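Side-chain contacts in SAM-dependent methyltransferase (Geobacter sulfurreducens, PDB 5BP7), which probably transfers methyl groups from S-adenosylmethionine to an acceptor substrate, and binds S-adenosyl-L-homocysteine: residues A[193-196]-A[197-201]; A[243-246]-A[247-251]; A[251-254]-A[255-259]. All blocks are in the same frame, centred on the assembly; numbering follows the deposited sequence.

Contact 1. Residues A[193-196]-A[197-201]; sequences LLAS and FGRLG
Phe197 N and the hydroxyl of Ser196 both donate to Leu193 O, so one carbonyl of helix 190-199 serves two bonds. The amide is the longer partner, Phe197 N to Leu193 O at 3.2 Å, while Ser196 OG reaches Leu193 O at 2.6 Å. That short reach follows from a serine torsion (chi1 80°) that sets OG between the backbone N and the carbonyl carbon, turned back toward the preceding turn. The helical ladder continues with Arg199 N to Ala195 O, 3.0 Å, lying in the carbonyl plane, and with Leu200 N to Ser196 O.

Around this ladder the side chains fold back on the turn before them. The Phe197 ring has Leu193 O over one face, and its far end meets a leucine branch: Leu193 CD1 lies 3.8 Å from Phe197 CZ, with CG equally close to that atom. Leu194 touches the ring more loosely, CD2 to Phe197 CD2 at 4.3 Å. Beyond the helix the ring packs on Phe266 and Leu268 of strand 261-270 and on Ile146 of helix 142-150, burying it. Arg199 belongs to the exposed side; its chain bends at chi3 (-80°) and returns one face of the guanidinium over Ser196 CA, 3.7 Å from NH1, while NH2 brushes Ala195 CB. This is packing over backbone, with aliphatic carbon beneath a charged plane.

Gly201 is the first residue to leave helical backbone angles, and its positive phi (98°) would press a beta carbon against the preceding carbonyl oxygen. That phi and two bonds back into the last turn, one of them Gly201 N to Gly198 O, make a Schellman motif, here leading a helix that packs against the sheet into strand 202-209 of the methyltransferase fold.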
# COMPACT_ATOMS: atom_id res chain seq x y z
N LEU A 193 -4.46 17.56 -3.11
CA LEU A 193 -4.49 16.22 -3.70
C LEU A 193 -5.88 15.90 -4.25
O LEU A 193 -6.02 15.37 -5.36
CB LEU A 193 -4.07 15.15 -2.65
CG LEU A 193 -4.05 13.68 -3.10
CD1 LEU A 193 -3.15 13.50 -4.31
CD2 LEU A 193 -3.58 12.78 -1.97
N LEU A 194 -6.92 16.18 -3.46
CA LEU A 194 -8.29 15.92 -3.89
C LEU A 194 -8.61 16.67 -5.17
O LEU A 194 -9.20 16.12 -6.07
CB LEU A 194 -9.28 16.26 -2.79
CG LEU A 194 -9.23 15.35 -1.55
CD1 LEU A 194 -10.17 15.90 -0.49
CD2 LEU A 194 -9.58 13.91 -1.86
N ALA A 195 -8.21 17.93 -5.22
CA ALA A 195 -8.38 18.77 -6.40
C ALA A 195 -7.63 18.23 -7.61
O ALA A 195 -8.14 18.27 -8.73
CB ALA A 195 -7.94 20.19 -6.11
N SER A 196 -6.43 17.69 -7.38
CA SER A 196 -5.66 17.08 -8.47
C SER A 196 -6.38 15.89 -9.12
O SER A 196 -6.28 15.70 -10.32
CB SER A 196 -4.27 16.65 -8.00
OG SER A 196 -4.34 15.41 -7.31
N PHE A 197 -7.13 15.12 -8.34
CA PHE A 197 -7.94 14.03 -8.91
C PHE A 197 -9.01 14.55 -9.86
O PHE A 197 -9.22 13.98 -10.94
CB PHE A 197 -8.60 13.18 -7.82
CG PHE A 197 -7.63 12.48 -6.90
CD1 PHE A 197 -6.53 11.77 -7.39
CD2 PHE A 197 -7.88 12.43 -5.53
CE1 PHE A 197 -5.68 11.08 -6.53
CE2 PHE A 197 -7.02 11.74 -4.67
CZ PHE A 197 -5.92 11.07 -5.17
N GLY A 198 -9.65 15.64 -9.46
CA GLY A 198 -10.63 16.35 -10.28
C GLY A 198 -10.02 16.86 -11.57
O GLY A 198 -10.59 16.66 -12.64
N ARG A 199 -8.83 17.45 -11.48
CA ARG A 199 -8.13 17.94 -12.69
C ARG A 199 -7.80 16.84 -13.68
O ARG A 199 -7.79 17.08 -14.87
CB ARG A 199 -6.83 18.72 -12.35
CG ARG A 199 -7.03 20.23 -12.41
CD ARG A 199 -5.89 21.08 -11.85
NE ARG A 199 -5.82 21.22 -10.39
CZ ARG A 199 -4.90 20.67 -9.59
NH1 ARG A 199 -3.91 19.90 -10.07
NH2 ARG A 199 -4.96 20.91 -8.29
N LEU A 200 -7.55 15.63 -13.20
CA LEU A 200 -7.28 14.50 -14.08
C LEU A 200 -8.54 13.92 -14.73
O LEU A 200 -8.44 13.04 -15.57
CB LEU A 200 -6.54 13.39 -13.32
CG LEU A 200 -5.15 13.80 -12.80
CD1 LEU A 200 -4.67 12.77 -11.79
CD2 LEU A 200 -4.15 13.95 -13.94
N GLY A 201 -9.72 14.37 -14.31
CA GLY A 201 -10.99 13.87 -14.84
C GLY A 201 -11.69 12.80 -14.01
O GLY A 201 -12.53 12.06 -14.55

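Contact 2. Residues A[243-246]-A[247-251]; sequences RAQL and TSEPG
A largely surface-lying turn of helix 239-260, with one flank on helix 212-232, joins Arg243 to Thr247 and Ala244 to Ser248, and runs into a proline kink. Thr247 donates twice to one oxygen: its backbone N lies 3.1 Å from Arg243 O and its OG1 3.0 Å from Arg243 O, the two arriving from opposite faces of the carbonyl plane. The hydroxyl can do this because OG1 stands beside the backbone N, opposite the carbonyl carbon (chi1 -59°). It is also an acceptor, for Arg243 NH2 sits 3.1 Å from Thr247 OG1. This last bond is bent at the hydrogen (142°), and the oxygen is tilted out of the guanidinium plane. Two bends in the arginine chain, at chi2 and chi3, carry the group forward along the helix and lay one of its faces over Leu246 CD2, whose residue in turn packs on Trp223 and Leu230 of helix 212-232.

One step along, a water bridges the surface: it lies 2.7 Å from Ser248 OG and also gives a weak bond to Ala244 O. Gln245 and Glu249 run side by side in the same direction, with Gln245 OE1 4.1 Å from Glu249 CG and their flat ends steeply inclined to each other. Glu249 OE1 forms a salt bridge with Arg252 NE.

At Pro250 the ladder breaks. The ring carbon CD lies 3.3 Å from Leu246 O, and the N of both Pro250 and Gly251 lacks its bond to the turn before, where the helix is kinked. Thr247 OG1 acts as donor to Arg243 O and as acceptor from Arg243 NH2; a hydroxyl so placed would probably be polarised, which may strengthen its bond to the carbonyl.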
# COMPACT_ATOMS: atom_id res chain seq x y z
N ARG A 243 20.94 -2.84 12.35
CA ARG A 243 21.25 -2.31 13.68
C ARG A 243 21.22 -0.78 13.74
O ARG A 243 20.60 -0.17 14.62
CB ARG A 243 22.63 -2.86 14.10
CG ARG A 243 23.18 -2.45 15.46
CD ARG A 243 22.28 -2.88 16.60
NE ARG A 243 21.29 -1.84 16.89
CZ ARG A 243 20.40 -1.89 17.88
NH1 ARG A 243 20.33 -2.95 18.69
NH2 ARG A 243 19.56 -0.86 18.05
N ALA A 244 21.84 -0.14 12.76
CA ALA A 244 21.82 1.33 12.67
C ALA A 244 20.41 1.91 12.48
O ALA A 244 20.04 2.92 13.10
CB ALA A 244 22.72 1.80 11.52
N GLN A 245 19.64 1.29 11.60
CA GLN A 245 18.27 1.71 11.39
C GLN A 245 17.41 1.52 12.63
O GLN A 245 16.61 2.38 12.97
CB GLN A 245 17.65 0.95 10.24
CG GLN A 245 17.89 1.56 8.87
CD GLN A 245 16.87 1.03 7.88
OE1 GLN A 245 15.65 1.00 8.15
NE2 GLN A 245 17.34 0.61 6.72
N LEU A 246 17.58 0.41 13.32
CA LEU A 246 16.82 0.18 14.56
C LEU A 246 17.08 1.28 15.59
O LEU A 246 16.17 1.70 16.31
CB LEU A 246 17.14 -1.21 15.14
CG LEU A 246 16.42 -1.62 16.43
CD1 LEU A 246 14.89 -1.53 16.33
CD2 LEU A 246 16.83 -3.03 16.78
N THR A 247 18.33 1.73 15.66
CA THR A 247 18.72 2.78 16.58
C THR A 247 18.06 4.13 16.26
O THR A 247 17.59 4.80 17.14
CB THR A 247 20.25 2.95 16.59
OG1 THR A 247 20.84 1.71 16.97
CG2 THR A 247 20.68 4.02 17.59
N SER A 248 18.06 4.51 14.99
CA SER A 248 17.67 5.86 14.61
C SER A 248 16.20 6.00 14.25
O SER A 248 15.65 7.10 14.29
CB SER A 248 18.54 6.31 13.44
OG SER A 248 18.37 5.47 12.31
N GLU A 249 15.57 4.91 13.83
CA GLU A 249 14.21 4.99 13.25
C GLU A 249 13.13 5.53 14.20
O GLU A 249 12.30 6.31 13.75
CB GLU A 249 13.76 3.65 12.64
CG GLU A 249 14.18 3.41 11.19
CD GLU A 249 13.53 4.38 10.24
OE1 GLU A 249 14.20 5.34 9.82
OE2 GLU A 249 12.33 4.21 9.91
N PRO A 250 13.11 5.11 15.48
CA PRO A 250 12.04 5.61 16.35
C PRO A 250 12.03 7.14 16.46
O PRO A 250 10.96 7.76 16.33
CB PRO A 250 12.34 4.95 17.70
CG PRO A 250 13.00 3.65 17.31
CD PRO A 250 13.86 4.01 16.13
N GLY A 251 13.21 7.73 16.66
CA GLY A 251 13.37 9.18 16.67
C GLY A 251 12.99 9.86 15.36
O GLY A 251 12.31 10.89 15.35
O HOH W 1 20.62 4.76 11.06

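Contact 3. Residues A[251-254]-A[255-259]; sequences GRYA and SYTRE
Between Tyr253 and Arg258 the helix opens into a wider, pi-type turn, in which Arg258 N bonds to Tyr253 O, five residues back, at 2.9 Å and almost straight at the hydrogen (172°). Just before it, the ordinary spacing holds: Tyr256 N bonds to Arg252 O, and Ser255 gives Gly251 O both its backbone N and its hydroxyl, OG lying 2.9 Å from that oxygen and on the opposite face of the carbonyl plane from the amide.

The extra residue in the wide turn shifts which side chains meet. Arg252 reaches Thr257 instead of stopping one turn up: NH1 donates a hydrogen bond of 2.8 Å to Thr257 OG1, which sits in the guanidinium plane. A bend at chi3 (54°) steers the group there, while the chain's CG rests 3.8 Å from Tyr256 CD2. NH1 serves Gly178 O as well as the threonine, and NE is salt-bridged to Glu249 OE1.

This pi-type turn lies in helix 239-260, which packs on helix 212-232 before the chain enters strand 261-270 of the central sheet. Tyr253 and Thr257 lie on that inner side, both against Trp215, and the tyrosine ring meets Thr257 CB through its CD1 at 3.7 Å.

Across one face of the same ring comes Arg258, its CB 4.2 Å from the Tyr253 ring centroid in a CH-pi contact. From there the arginine chain runs extended past the hydroxyl end, CG being 3.6 Å from Tyr253 OH, and its guanidinium stands perpendicular to the ring (90°). OD1 of Asp216 is hydrogen-bonded to Tyr253 OH and salt-bridged to Arg258 NE.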
# COMPACT_ATOMS: atom_id res chain seq x y z
N GLY A 251 13.21 7.73 16.66
CA GLY A 251 13.37 9.18 16.67
C GLY A 251 12.99 9.86 15.36
O GLY A 251 12.31 10.89 15.35
N ARG A 252 13.46 9.32 14.23
CA ARG A 252 13.17 9.91 12.92
C ARG A 252 11.66 9.88 12.69
O ARG A 252 11.08 10.88 12.28
CB ARG A 252 13.90 9.18 11.77
CG ARG A 252 13.76 9.83 10.37
CD ARG A 252 13.86 8.86 9.20
NE ARG A 252 12.90 7.76 9.34
CZ ARG A 252 11.58 7.86 9.16
NH1 ARG A 252 11.01 9.02 8.80
NH2 ARG A 252 10.80 6.80 9.35
N TYR A 253 11.06 8.71 12.91
CA TYR A 253 9.63 8.51 12.72
C TYR A 253 8.81 9.54 13.53
O TYR A 253 7.98 10.26 12.98
CB TYR A 253 9.23 7.07 13.08
CG TYR A 253 7.74 6.93 13.20
CD1 TYR A 253 6.92 7.08 12.08
CD2 TYR A 253 7.12 6.71 14.45
CE1 TYR A 253 5.54 7.03 12.19
CE2 TYR A 253 5.74 6.63 14.56
CZ TYR A 253 4.95 6.80 13.42
OH TYR A 253 3.58 6.77 13.48
N ALA A 254 9.09 9.62 14.83
CA ALA A 254 8.34 10.49 15.73
C ALA A 254 8.57 11.96 15.41
O ALA A 254 7.67 12.76 15.53
CB ALA A 254 8.71 10.20 17.17
N SER A 255 9.78 12.32 15.01
CA SER A 255 10.10 13.71 14.71
C SER A 255 9.54 14.21 13.38
O SER A 255 9.24 15.38 13.27
CB SER A 255 11.60 13.92 14.74
OG SER A 255 12.08 13.69 16.07
N TYR A 256 9.50 13.35 12.37
CA TYR A 256 9.23 13.79 11.01
C TYR A 256 7.93 13.19 10.52
O TYR A 256 6.96 13.88 10.41
CB TYR A 256 10.40 13.45 10.07
CG TYR A 256 11.71 14.15 10.39
CD1 TYR A 256 11.89 15.51 10.10
CD2 TYR A 256 12.78 13.45 10.96
CE1 TYR A 256 13.08 16.17 10.38
CE2 TYR A 256 13.98 14.10 11.23
CZ TYR A 256 14.13 15.46 10.93
OH TYR A 256 15.31 16.15 11.18
N THR A 257 7.92 11.89 10.23
CA THR A 257 6.77 11.22 9.60
C THR A 257 5.47 11.40 10.39
O THR A 257 4.48 11.88 9.85
CB THR A 257 7.05 9.74 9.44
OG1 THR A 257 8.24 9.57 8.67
CG2 THR A 257 5.90 9.03 8.75
N ARG A 258 5.52 11.10 11.67
CA ARG A 258 4.30 11.06 12.47
C ARG A 258 3.58 12.40 12.48
O ARG A 258 2.35 12.44 12.43
CB ARG A 258 4.60 10.62 13.90
CG ARG A 258 3.37 10.13 14.66
CD ARG A 258 3.76 9.50 16.01
NE ARG A 258 2.64 8.74 16.55
CZ ARG A 258 1.59 9.25 17.20
NH1 ARG A 258 1.50 10.55 17.43
NH2 ARG A 258 0.60 8.44 17.61
N GLU A 259 4.35 13.49 12.54
CA GLU A 259 3.78 14.84 12.56
C GLU A 259 3.43 15.42 11.19
O GLU A 259 2.44 16.13 11.06
CB GLU A 259 4.72 15.79 13.30
CG GLU A 259 4.71 15.53 14.82
CD GLU A 259 3.36 15.88 15.45
OE1 GLU A 259 3.09 17.09 15.55
OE2 GLU A 259 2.55 14.94 15.77

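In the fold
Contact 1 comes first along the chain; contact 3 begins on the residue where contact 2 ends. Contact 1 lies on helix 190-199, which leads directly into strand 202-209 at one border of the mixed sheet. Contacts 2 and 3 occupy successive parts of helix 239-260, sharing Gly251, with centres 12 Å apart. Contact 1 is remote from both, its centre 37 Å from that of contact 2 and 28 Å from that of contact 3. Helix 190-199 packs on the sheet, whereas helix 239-260 packs on helix 212-232 and joins the sheet by running on into strand 261-270, which meets residues of contact 1. In contact 3, Thr257 is about 11 Å from Asn41, an S-adenosyl-L-homocysteine-binding residue, side chain to side chain.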